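Local coordinates for protein oxalate biosynthetic component 1 (Burkholderia thailandensis, PDB 5IKY) that makes oxalate in a quorum-sensing-dependent pathway as a bifunctional enzyme, a serine hydrolase with an unusual oxyanion hole and an additional lyase activity, at residues Leu278-Arg283 against Ala296-Tyr301; Asp309-Ser314 against Val343-Glu348. All coordinates share one frame; numbering follows the deposited sequence.

Contact 1: Leu278-Arg283 against Ala296-Tyr301; sequences LSTSAR and AHLKRY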
loop_
_atom_site.group_PDB
_atom_site.type_symbol
_atom_site.label_atom_id
_atom_site.label_comp_id
_atom_site.label_asym_id
_atom_site.label_seq_id
_atom_site.Cartn_x
_atom_site.Cartn_y
_atom_site.Cartn_z
ATOM N N LEU A 278 9.685 16.379 -5.958
ATOM C CA LEU A 278 9.246 17.717 -5.569
ATOM C C LEU A 278 9.476 18.731 -6.680
ATOM O O LEU A 278 10.520 18.737 -7.332
ATOM C CB LEU A 278 9.958 18.179 -4.295
ATOM C CG LEU A 278 9.914 17.251 -3.080
ATOM C CD1 LEU A 278 10.360 18.003 -1.837
ATOM C CD2 LEU A 278 8.533 16.641 -2.885
ATOM N N SER A 279 8.487 19.590 -6.889
ATOM C CA SER A 279 8.586 20.646 -7.883
ATOM C C SER A 279 9.501 21.766 -7.396
ATOM O O SER A 279 9.459 22.146 -6.228
ATOM C CB SER A 279 7.196 21.201 -8.204
ATOM O OG SER A 279 7.249 22.122 -9.273
ATOM N N THR A 280 10.336 22.281 -8.291
ATOM C CA THR A 280 11.165 23.439 -7.977
ATOM C C THR A 280 10.665 24.632 -8.779
ATOM O O THR A 280 11.288 25.692 -8.800
ATOM C CB THR A 280 12.654 23.186 -8.285
ATOM O OG1 THR A 280 12.824 22.968 -9.691
ATOM C CG2 THR A 280 13.158 21.969 -7.522
ATOM N N SER A 281 9.525 24.434 -9.434
ATOM C CA SER A 281 8.938 25.425 -10.326
ATOM C C SER A 281 8.652 26.755 -9.637
ATOM O O SER A 281 8.228 26.793 -8.481
ATOM C CB SER A 281 7.648 24.871 -10.935
ATOM O OG SER A 281 6.941 25.869 -11.642
ATOM N N ALA A 282 8.892 27.845 -10.359
ATOM C CA ALA A 282 8.560 29.176 -9.870
ATOM C C ALA A 282 7.387 29.752 -10.659
ATOM O O ALA A 282 7.211 30.968 -10.732
ATOM C CB ALA A 282 9.767 30.096 -9.957
ATOM N N ARG A 283 6.590 28.864 -11.249
ATOM C CA ARG A 283 5.396 29.257 -11.993
ATOM C C ARG A 283 4.398 29.964 -11.084
ATOM O O ARG A 283 4.054 29.457 -10.017
ATOM C CB ARG A 283 4.744 28.033 -12.641
ATOM C CG ARG A 283 3.560 28.343 -13.546
ATOM C CD ARG A 283 2.996 27.057 -14.137
ATOM N NE ARG A 283 2.010 27.300 -15.188
ATOM C CZ ARG A 283 1.462 26.341 -15.929
ATOM N NH1 ARG A 283 0.574 26.647 -16.867
ATOM N NH2 ARG A 283 1.807 25.073 -15.736
ATOM N N ALA A 296 15.044 25.059 -1.118
ATOM C CA ALA A 296 14.989 25.034 0.342
ATOM C C ALA A 296 14.234 23.814 0.873
ATOM O O ALA A 296 14.483 23.361 1.989
ATOM C CB ALA A 296 14.353 26.310 0.868
ATOM N N HIS A 297 13.314 23.286 0.073
ATOM C CA HIS A 297 12.551 22.104 0.466
ATOM C C HIS A 297 13.293 20.809 0.142
ATOM O O HIS A 297 12.852 19.722 0.511
ATOM C CB HIS A 297 11.169 22.105 -0.197
ATOM C CG HIS A 297 11.199 22.184 -1.694
ATOM N ND1 HIS A 297 12.100 22.963 -2.389
ATOM C CD2 HIS A 297 10.406 21.605 -2.628
ATOM C CE1 HIS A 297 11.874 22.845 -3.685
ATOM N NE2 HIS A 297 10.851 22.029 -3.858
ATOM N N LEU A 298 14.427 20.930 -0.537
ATOM C CA LEU A 298 15.232 19.764 -0.874
ATOM C C LEU A 298 16.255 19.496 0.222
ATOM O O LEU A 298 17.406 19.925 0.143
ATOM C CB LEU A 298 15.917 19.962 -2.222
ATOM C CG LEU A 298 14.938 20.321 -3.341
ATOM C CD1 LEU A 298 15.684 20.624 -4.619
ATOM C CD2 LEU A 298 13.923 19.212 -3.564
ATOM N N LYS A 299 15.810 18.792 1.255
ATOM C CA LYS A 299 16.639 18.498 2.413
ATOM C C LYS A 299 16.313 17.114 2.953
ATOM O O LYS A 299 15.498 16.390 2.383
ATOM C CB LYS A 299 16.428 19.549 3.503
ATOM C CG LYS A 299 14.985 19.657 3.959
ATOM C CD LYS A 299 14.828 20.621 5.118
ATOM C CE LYS A 299 13.397 20.608 5.637
ATOM N NZ LYS A 299 13.224 21.476 6.831
ATOM N N ARG A 300 16.948 16.749 4.059
ATOM C CA ARG A 300 16.674 15.469 4.698
ATOM C C ARG A 300 15.497 15.601 5.663
ATOM O O ARG A 300 15.457 16.522 6.480
ATOM C CB ARG A 300 17.924 14.961 5.418
ATOM C CG ARG A 300 19.052 14.590 4.466
ATOM C CD ARG A 300 20.372 14.369 5.189
ATOM N NE ARG A 300 21.380 13.802 4.298
ATOM C CZ ARG A 300 22.156 14.517 3.489
ATOM N NH1 ARG A 300 22.042 15.839 3.456
ATOM N NH2 ARG A 300 23.045 13.914 2.711
ATOM N N TYR A 301 14.537 14.684 5.550
ATOM C CA TYR A 301 13.324 14.724 6.368
ATOM C C TYR A 301 13.214 13.537 7.320
ATOM O O TYR A 301 13.694 12.443 7.026
ATOM C CB TYR A 301 12.076 14.761 5.480
ATOM C CG TYR A 301 11.896 16.038 4.687
ATOM C CD1 TYR A 301 11.223 17.126 5.228
ATOM C CD2 TYR A 301 12.381 16.145 3.387
ATOM C CE1 TYR A 301 11.048 18.290 4.504
ATOM C CE2 TYR A 301 12.210 17.304 2.653
ATOM C CZ TYR A 301 11.543 18.373 3.217
ATOM O OH TYR A 301 11.373 19.529 2.487
#
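Ser279 O accepts the side-chain hydrogen bond that ties these two loops together: His297 NE2 donates to it over 2.8 Å, with an N-H...O angle of 150°. The donor stands above the carbonyl plane, 36° out of it, and the oxygen in turn is somewhat tilted from the ring plane of His297. Histidine suits the place because one flat group can give an N-H at its tip while its carbons meet aliphatic neighbours. With CG between the backbone N and the carbonyl carbon (chi1 57°), the ring of His297 turns NE2 to Ser279 O. On the ring, CD2 meets Leu278 CD1 at 3.7 Å, and Leu298 CD2 sits over the centre of one face, 4.1 Å above the plane.

The segment 278-283 begins where strand 275-278 of the parallel sheet of a TIM-barrel-like domain ends, and 296-301 belongs to the connection that leads on to strand 310-313. Ser279 lies close to the bound magnesium ion and touches its ligand His227; the bond from His297 therefore ends on the backbone of a residue beside the metal site. Thr280 uses its two branches differently: CG2 rests 4.1 Å from Leu298 CD1, while OG1 bonds to Ser312 O. Lys299 CG lies over one face of the Tyr301 ring, toward its rim, 3.7 Å above the plane.

Contact 2: Asp309-Ser314 against Val343-Glu348; sequences DVASFS and VGVRPE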
loop_
_atom_site.group_PDB
_atom_site.type_symbol
_atom_site.label_atom_id
_atom_site.label_comp_id
_atom_site.label_asym_id
_atom_site.label_seq_id
_atom_site.Cartn_x
_atom_site.Cartn_y
_atom_site.Cartn_z
ATOM N N ASP A 309 13.770 12.056 -3.680
ATOM C CA ASP A 309 14.593 11.340 -4.638
ATOM C C ASP A 309 14.791 12.147 -5.911
ATOM O O ASP A 309 15.845 12.088 -6.541
ATOM C CB ASP A 309 13.963 9.988 -4.957
ATOM C CG ASP A 309 13.653 9.189 -3.708
ATOM O OD1 ASP A 309 14.575 8.522 -3.191
ATOM O OD2 ASP A 309 12.490 9.232 -3.243
ATOM N N VAL A 310 13.772 12.909 -6.288
ATOM C CA VAL A 310 13.788 13.625 -7.553
ATOM C C VAL A 310 13.276 15.053 -7.383
ATOM O O VAL A 310 12.376 15.299 -6.583
ATOM C CB VAL A 310 12.939 12.884 -8.615
ATOM C CG1 VAL A 310 12.894 13.659 -9.910
ATOM C CG2 VAL A 310 13.490 11.481 -8.860
ATOM N N ALA A 311 13.864 15.993 -8.119
ATOM C CA ALA A 311 13.373 17.368 -8.147
ATOM C C ALA A 311 13.355 17.916 -9.577
ATOM O O ALA A 311 14.204 17.569 -10.398
ATOM C CB ALA A 311 14.221 18.255 -7.247
ATOM N N SER A 312 12.381 18.774 -9.863
ATOM C CA SER A 312 12.223 19.354 -11.192
ATOM C C SER A 312 13.427 20.195 -11.596
ATOM O O SER A 312 14.038 20.875 -10.772
ATOM C CB SER A 312 10.950 20.202 -11.254
ATOM O OG SER A 312 9.801 19.379 -11.234
ATOM N N PHE A 313 13.755 20.145 -12.882
ATOM C CA PHE A 313 14.924 20.827 -13.410
ATOM C C PHE A 313 14.685 21.173 -14.877
ATOM O O PHE A 313 14.482 20.285 -15.703
ATOM C CB PHE A 313 16.168 19.945 -13.250
ATOM C CG PHE A 313 17.462 20.642 -13.571
ATOM C CD1 PHE A 313 18.101 21.420 -12.619
ATOM C CD2 PHE A 313 18.047 20.504 -14.820
ATOM C CE1 PHE A 313 19.296 22.056 -12.909
ATOM C CE2 PHE A 313 19.243 21.138 -15.116
ATOM C CZ PHE A 313 19.867 21.914 -14.158
ATOM N N SER A 314 14.691 22.464 -15.197
ATOM C CA SER A 314 14.496 22.902 -16.576
ATOM C C SER A 314 15.666 23.753 -17.055
ATOM O O SER A 314 15.793 24.915 -16.676
ATOM C CB SER A 314 13.186 23.681 -16.714
ATOM O OG SER A 314 12.068 22.839 -16.489
ATOM N N VAL A 343 22.779 16.595 -1.396
ATOM C CA VAL A 343 21.619 16.107 -0.660
ATOM C C VAL A 343 21.185 14.730 -1.180
ATOM O O VAL A 343 20.531 13.964 -0.473
ATOM C CB VAL A 343 20.454 17.130 -0.748
ATOM C CG1 VAL A 343 19.258 16.678 0.053
ATOM C CG2 VAL A 343 20.915 18.488 -0.247
ATOM N N GLY A 344 21.575 14.408 -2.409
ATOM C CA GLY A 344 21.276 13.107 -2.983
ATOM C C GLY A 344 20.050 13.118 -3.873
ATOM O O GLY A 344 19.362 12.107 -4.023
ATOM N N VAL A 345 19.778 14.267 -4.477
ATOM C CA VAL A 345 18.602 14.422 -5.317
ATOM C C VAL A 345 18.953 14.300 -6.799
ATOM O O VAL A 345 19.901 14.919 -7.278
ATOM C CB VAL A 345 17.916 15.776 -5.061
ATOM C CG1 VAL A 345 16.667 15.914 -5.917
ATOM C CG2 VAL A 345 17.577 15.922 -3.587
ATOM N N ARG A 346 18.186 13.481 -7.511
ATOM C CA ARG A 346 18.327 13.326 -8.952
ATOM C C ARG A 346 17.376 14.279 -9.663
ATOM O O ARG A 346 16.189 14.311 -9.358
ATOM C CB ARG A 346 18.036 11.882 -9.363
ATOM C CG ARG A 346 18.139 11.606 -10.856
ATOM C CD ARG A 346 19.464 10.949 -11.200
ATOM N NE ARG A 346 19.743 9.794 -10.349
ATOM C CZ ARG A 346 19.439 8.536 -10.659
ATOM N NH1 ARG A 346 19.734 7.558 -9.815
ATOM N NH2 ARG A 346 18.847 8.251 -11.812
ATOM N N PRO A 347 17.892 15.072 -10.607
ATOM C CA PRO A 347 16.987 15.979 -11.321
ATOM C C PRO A 347 16.059 15.236 -12.275
ATOM O O PRO A 347 16.435 14.195 -12.809
ATOM C CB PRO A 347 17.943 16.890 -12.098
ATOM C CG PRO A 347 19.172 16.073 -12.281
ATOM C CD PRO A 347 19.291 15.226 -11.040
ATOM N N GLU A 348 14.852 15.758 -12.467
ATOM C CA GLU A 348 14.009 15.312 -13.568
ATOM C C GLU A 348 13.855 16.460 -14.540
ATOM O O GLU A 348 13.322 17.515 -14.193
ATOM C CB GLU A 348 12.637 14.848 -13.095
ATOM C CG GLU A 348 11.803 14.217 -14.200
ATOM C CD GLU A 348 10.350 14.034 -13.809
ATOM O OE1 GLU A 348 9.798 14.923 -13.127
ATOM O OE2 GLU A 348 9.764 12.993 -14.179
#
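Val310 CG1 presses against Glu348 CB at 3.4 Å, a close approach between neighbouring parallel strands whose side chains here cross at a slant. In Val310, CG1 is anti to the backbone N (chi1 177°), which carries this methyl over Arg346 O and on to the glutamate. Beta-branched valine fits an extended strand, filling the space beside the backbone with two short branches. Glu348, with CG anti to its own N and the chain extended beyond, sends its carboxylate past the valine, and OE1 accepts a bond from Asn277 ND2. Arg346, on the same face, behaves differently: its chain bends at chi2 and chi3 and leads the guanidinium away from strand 310-313, NH1 ending on Leu525 O.

The other face is apolar. Ala311 CB meets Val345 CG1 at 3.6 Å, and Phe313 CB lies 3.7 Å from Pro347 CB, the two side chains running side by side in the same direction. Phe340 of helix 330-343 packs on both Ala311 and Pro347, as expected of a beta-alpha-beta crossover in which that helix joins the two strands. Gly344 makes the turn out of the helix with positive phi, where a CB would jam against the preceding carbonyl.

Four backbone bonds run from Arg346 N to Asp309 O, Ala311 N to Arg346 O, Glu348 N to Ala311 O (2.8 Å) and Phe313 N to Glu348 O. Pro347 has no N-H to give, yet costs this ladder nothing, because the bonds to strand 310-313 come from Arg346 and Glu348 on either side of it; its CA instead approaches Ala311 O at 3.3 Å. The chemistry implies a division of labour: the backbone sets the register, apolar side chains from Ala311 and Pro347 to Phe313 meet helix 330-343, and the buried carboxylate and guanidinium depend on partners beyond these two strands.

How the contacts relate
Both contacts are buried and belong to the same parallel sheet, but at different levels. Contact 2 joins two adjacent strands, chiefly through backbone bonds, whereas contact 1 joins the end of a strand and the loop after it to a second loop, and relies on a single histidine bond with aliphatic contacts around it. They meet directly: Leu278 N lies 3.0 Å from Val310 O in a probable hydrogen bond. Strand 310-313 lies between strand 275-278, whose last residue opens contact 1, and strand 346-351, its partner in contact 2. Ser279 and Ser312 bring both contacts near the magnesium ion, while 296-301 and 343-348 touch through Leu298 O and Val343 CG1.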